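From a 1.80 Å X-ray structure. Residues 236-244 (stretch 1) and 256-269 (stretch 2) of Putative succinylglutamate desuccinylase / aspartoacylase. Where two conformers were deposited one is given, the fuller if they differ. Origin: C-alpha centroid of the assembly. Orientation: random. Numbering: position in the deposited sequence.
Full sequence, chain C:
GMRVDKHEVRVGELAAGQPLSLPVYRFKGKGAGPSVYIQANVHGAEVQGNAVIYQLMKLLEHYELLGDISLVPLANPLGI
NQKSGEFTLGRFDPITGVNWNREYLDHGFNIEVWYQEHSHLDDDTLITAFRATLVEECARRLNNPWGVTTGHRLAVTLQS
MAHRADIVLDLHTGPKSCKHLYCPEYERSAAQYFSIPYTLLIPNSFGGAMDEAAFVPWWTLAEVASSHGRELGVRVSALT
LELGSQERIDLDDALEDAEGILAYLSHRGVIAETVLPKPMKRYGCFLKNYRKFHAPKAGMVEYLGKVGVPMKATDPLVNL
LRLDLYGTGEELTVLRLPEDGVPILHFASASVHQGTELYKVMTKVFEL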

# COMPACT_ATOMS: atom_id res chain seq x y z
N VAL C 236 11.59 38.18 2.40
CA VAL C 236 11.95 36.78 2.67
C VAL C 236 12.35 36.09 1.38
O VAL C 236 11.73 36.31 0.35
CB VAL C 236 10.80 36.00 3.38
CG1 VAL C 236 10.81 34.47 3.00
CG2 VAL C 236 10.85 36.25 4.92
N SER C 237 13.38 35.25 1.47
CA SER C 237 13.85 34.44 0.36
C SER C 237 13.36 33.02 0.70
O SER C 237 13.49 32.60 1.82
CB SER C 237 15.37 34.49 0.26
OG SER C 237 15.76 35.81 -0.08
N ALA C 238 12.81 32.31 -0.27
CA ALA C 238 12.32 30.93 -0.06
C ALA C 238 12.56 30.18 -1.35
O ALA C 238 11.97 30.50 -2.41
CB ALA C 238 10.86 30.89 0.34
N LEU C 239 13.45 29.21 -1.25
CA LEU C 239 13.92 28.42 -2.39
C LEU C 239 13.76 26.94 -2.08
O LEU C 239 13.90 26.52 -0.92
CB LEU C 239 15.41 28.72 -2.58
CG LEU C 239 15.66 30.23 -2.80
CD1 LEU C 239 16.84 30.66 -2.03
CD2 LEU C 239 15.76 30.51 -4.27
N THR C 240 13.50 26.13 -3.12
CA THR C 240 13.36 24.68 -2.95
C THR C 240 14.42 24.02 -3.79
O THR C 240 14.45 24.20 -4.99
CB THR C 240 11.93 24.23 -3.33
OG1 THR C 240 10.98 24.98 -2.56
CG2 THR C 240 11.72 22.74 -3.13
N LEU C 241 15.28 23.27 -3.15
CA LEU C 241 16.36 22.58 -3.80
C LEU C 241 15.98 21.12 -3.97
O LEU C 241 15.65 20.46 -3.01
CB LEU C 241 17.64 22.73 -2.97
CG LEU C 241 18.34 24.14 -2.85
CD1 LEU C 241 17.56 25.23 -2.22
CD2 LEU C 241 19.75 23.91 -2.18
N GLU C 242 16.00 20.64 -5.23
CA GLU C 242 15.64 19.26 -5.59
C GLU C 242 16.97 18.60 -5.93
O GLU C 242 17.47 18.68 -7.07
CB GLU C 242 14.69 19.25 -6.80
CG GLU C 242 13.41 20.08 -6.68
CD GLU C 242 12.27 19.36 -5.93
OE1 GLU C 242 12.20 18.13 -5.99
OE2 GLU C 242 11.47 20.06 -5.30
N LEU C 243 17.55 17.97 -4.92
CA LEU C 243 18.92 17.44 -4.98
C LEU C 243 19.12 16.02 -5.45
O LEU C 243 19.61 15.16 -4.73
CB LEU C 243 19.56 17.70 -3.61
CG LEU C 243 19.61 19.22 -3.25
CD1 LEU C 243 20.19 19.46 -1.89
CD2 LEU C 243 20.42 20.05 -4.33
N GLY C 244 18.82 15.77 -6.71
CA GLY C 244 19.05 14.44 -7.28
C GLY C 244 17.90 13.50 -7.04
O GLY C 244 16.74 13.92 -6.93
N GLU C 256 28.93 18.50 -1.98
CA GLU C 256 28.83 19.47 -3.08
C GLU C 256 27.63 20.38 -2.91
O GLU C 256 27.72 21.60 -3.05
CB GLU C 256 28.76 18.74 -4.44
CG GLU C 256 28.17 19.60 -5.57
CD GLU C 256 28.21 18.94 -6.93
OE1 GLU C 256 29.33 18.66 -7.40
OE2 GLU C 256 27.13 18.76 -7.54
N ASP C 257 26.48 19.79 -2.59
CA ASP C 257 25.28 20.59 -2.39
C ASP C 257 25.48 21.59 -1.23
O ASP C 257 25.11 22.77 -1.31
CB ASP C 257 24.09 19.68 -2.04
CG ASP C 257 23.80 18.67 -3.12
OD1 ASP C 257 24.06 18.95 -4.33
OD2 ASP C 257 23.31 17.58 -2.77
N ALA C 258 26.03 21.10 -0.13
CA ALA C 258 26.27 21.95 1.06
C ALA C 258 27.22 23.12 0.71
O ALA C 258 27.03 24.26 1.17
CB ALA C 258 26.85 21.09 2.18
N GLU C 259 28.20 22.85 -0.16
CA GLU C 259 29.17 23.89 -0.56
C GLU C 259 28.48 24.99 -1.36
O GLU C 259 28.76 26.19 -1.21
CB GLU C 259 30.36 23.25 -1.28
CG GLU C 259 31.28 22.49 -0.33
CD GLU C 259 32.32 21.61 -1.07
OE1 GLU C 259 32.23 21.46 -2.31
OE2 GLU C 259 33.20 21.04 -0.40
N GLY C 260 27.51 24.62 -2.18
CA GLY C 260 26.71 25.60 -2.89
C GLY C 260 25.85 26.45 -1.97
O GLY C 260 25.75 27.65 -2.13
N ILE C 261 25.19 25.81 -1.01
CA ILE C 261 24.39 26.52 -0.02
C ILE C 261 25.30 27.53 0.70
O ILE C 261 24.92 28.68 0.88
CB ILE C 261 23.77 25.55 0.98
CG1 ILE C 261 22.70 24.68 0.26
CG2 ILE C 261 23.14 26.32 2.16
CD1 ILE C 261 22.07 23.57 1.10
N LEU C 262 26.49 27.11 1.07
CA LEU C 262 27.44 28.06 1.72
C LEU C 262 27.73 29.28 0.86
O LEU C 262 27.84 30.39 1.40
CB LEU C 262 28.72 27.37 2.12
CG LEU C 262 28.81 26.49 3.36
CD1 LEU C 262 30.23 25.84 3.35
CD2 LEU C 262 28.58 27.32 4.60
N ALA C 263 27.89 29.10 -0.45
CA ALA C 263 28.11 30.26 -1.35
C ALA C 263 26.93 31.26 -1.23
O ALA C 263 27.13 32.49 -1.20
CB ALA C 263 28.31 29.82 -2.80
N TYR C 264 25.67 30.77 -1.18
CA TYR C 264 24.52 31.62 -1.02
C TYR C 264 24.56 32.32 0.34
O TYR C 264 24.30 33.50 0.43
CB TYR C 264 23.19 30.83 -1.18
CG TYR C 264 21.98 31.72 -1.11
CD1 TYR C 264 21.68 32.59 -2.13
CD2 TYR C 264 21.12 31.68 -0.01
CE1 TYR C 264 20.60 33.42 -2.07
CE2 TYR C 264 20.02 32.51 0.05
CZ TYR C 264 19.75 33.37 -0.99
OH TYR C 264 18.65 34.22 -0.97
N LEU C 265 24.90 31.57 1.38
CA LEU C 265 24.97 32.14 2.74
C LEU C 265 26.06 33.24 2.83
O LEU C 265 25.85 34.25 3.48
CB LEU C 265 25.23 31.01 3.73
CG LEU C 265 24.13 29.93 3.85
CD1 LEU C 265 24.42 28.97 5.01
CD2 LEU C 265 22.78 30.58 3.96
N SER C 266 27.21 33.02 2.19
CA SER C 266 28.26 34.07 2.13
C SER C 266 27.71 35.30 1.39
O SER C 266 27.78 36.44 1.87
CB SER C 266 29.52 33.50 1.46
OG SER C 266 30.49 34.51 1.26
N HIS C 267 27.14 35.07 0.21
CA HIS C 267 26.46 36.13 -0.54
C HIS C 267 25.48 36.97 0.28
O HIS C 267 25.45 38.20 0.18
CB HIS C 267 25.83 35.54 -1.82
CG HIS C 267 24.74 36.38 -2.41
ND1 HIS C 267 24.95 37.62 -2.96
CD2 HIS C 267 23.43 36.10 -2.61
CE1 HIS C 267 23.81 38.10 -3.41
NE2 HIS C 267 22.86 37.19 -3.22
N ARG C 268 24.65 36.32 1.11
CA ARG C 268 23.66 37.01 1.94
C ARG C 268 24.18 37.50 3.28
O ARG C 268 23.43 38.09 4.05
CB ARG C 268 22.46 36.09 2.17
CG ARG C 268 21.72 35.67 0.89
CD ARG C 268 21.11 36.85 0.23
NE ARG C 268 20.36 37.65 1.19
CZ ARG C 268 19.08 37.45 1.50
NH1 ARG C 268 18.39 36.49 0.90
NH2 ARG C 268 18.49 38.23 2.36
N GLY C 269 25.45 37.29 3.55
CA GLY C 269 26.06 37.76 4.79
C GLY C 269 25.65 37.04 6.03
O GLY C 269 25.70 37.62 7.12

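A β-strand, running from Ser237 to about Leu243, packs against a helix that ends near His267, and the two run nearly antiparallel, with 158° between their N-to-C directions. Their axes come no closer than 11.1 Å, so the backbones stay apart and side chains fill the gap. The register follows from the direction: the start of the strand lies by the end of the helix, and Leu243 lies by Asp257, their CA atoms 7.6 Å apart. Alternation along the strand decides which residues take part. Ser237, Leu239, Leu241 and Leu243 point their CA-to-CB bonds toward the helix, while Val236, Ala238, Thr240 and Glu242 make no contact with it. On the helix, Asp257, Ile261, Tyr264 and Arg268 recur every three or four residues, the spacing that keeps side chains on one side of an α-helix.

The apolar contacts occupy the middle. Leu241 CD2 lies 3.9 Å from Ile261 CG1, an ordinary van der Waals distance. The CA-to-CB bond of Ile261 points sideways, but its side chain, with chi1 in m and chi2 in t, is long enough to bring its end nearer the strand. One turn farther along the helix, Leu239 CD1 approaches Tyr264 CZ at 4.1 Å, meeting the ring obliquely. Leucine suits these strand positions because its branched, flexible side chain can cover a neighbouring hydrocarbon surface without leaving a polar group unsatisfied. Tyrosine suits its place for a double reason: its ring offers carbon to Leu239, while its hydroxyl reaches the polar end of the contact.

That polar end gathers three side chains. Arg268 NH1 donates a weak hydrogen bond to Ser237 OG; the 2.9 Å separation is short, but the angle of 130° at the hydrogen is far from linear. Ser237 OG sits at the edge of the guanidinium, near its plane, where the N-H groups point. The same NH1 donates to Tyr264 OH at 3.0 Å, with a better angle of 146°, a bond within the helical stretch that links residues one turn apart. Ser237 OG and Tyr264 OH are themselves 3.4 Å apart, so NH1 and the two hydroxyl oxygens form a compact triangle. Serine is small enough to place its oxygen here beside the strand backbone, whereas arginine is long enough to span the distance from the end of the helix: the CA atoms of Ser237 and Arg268 are 10.3 Å apart. Both hydroxyls also have hydrogen-bonding partners elsewhere in the structure.

At the other end the contact is mixed in character. Leu243 CD1 packs 3.7 Å from Asp257 OD2, a carbon-to-oxygen approach that is van der Waals packing and contributes no hydrogen bond. This pair nevertheless buries substantial area, 48 Å² on Leu243 and 47 Å² on Asp257. The buried carboxylate is not left without a partner, since Asp257 OD1 is hydrogen-bonded elsewhere in the structure.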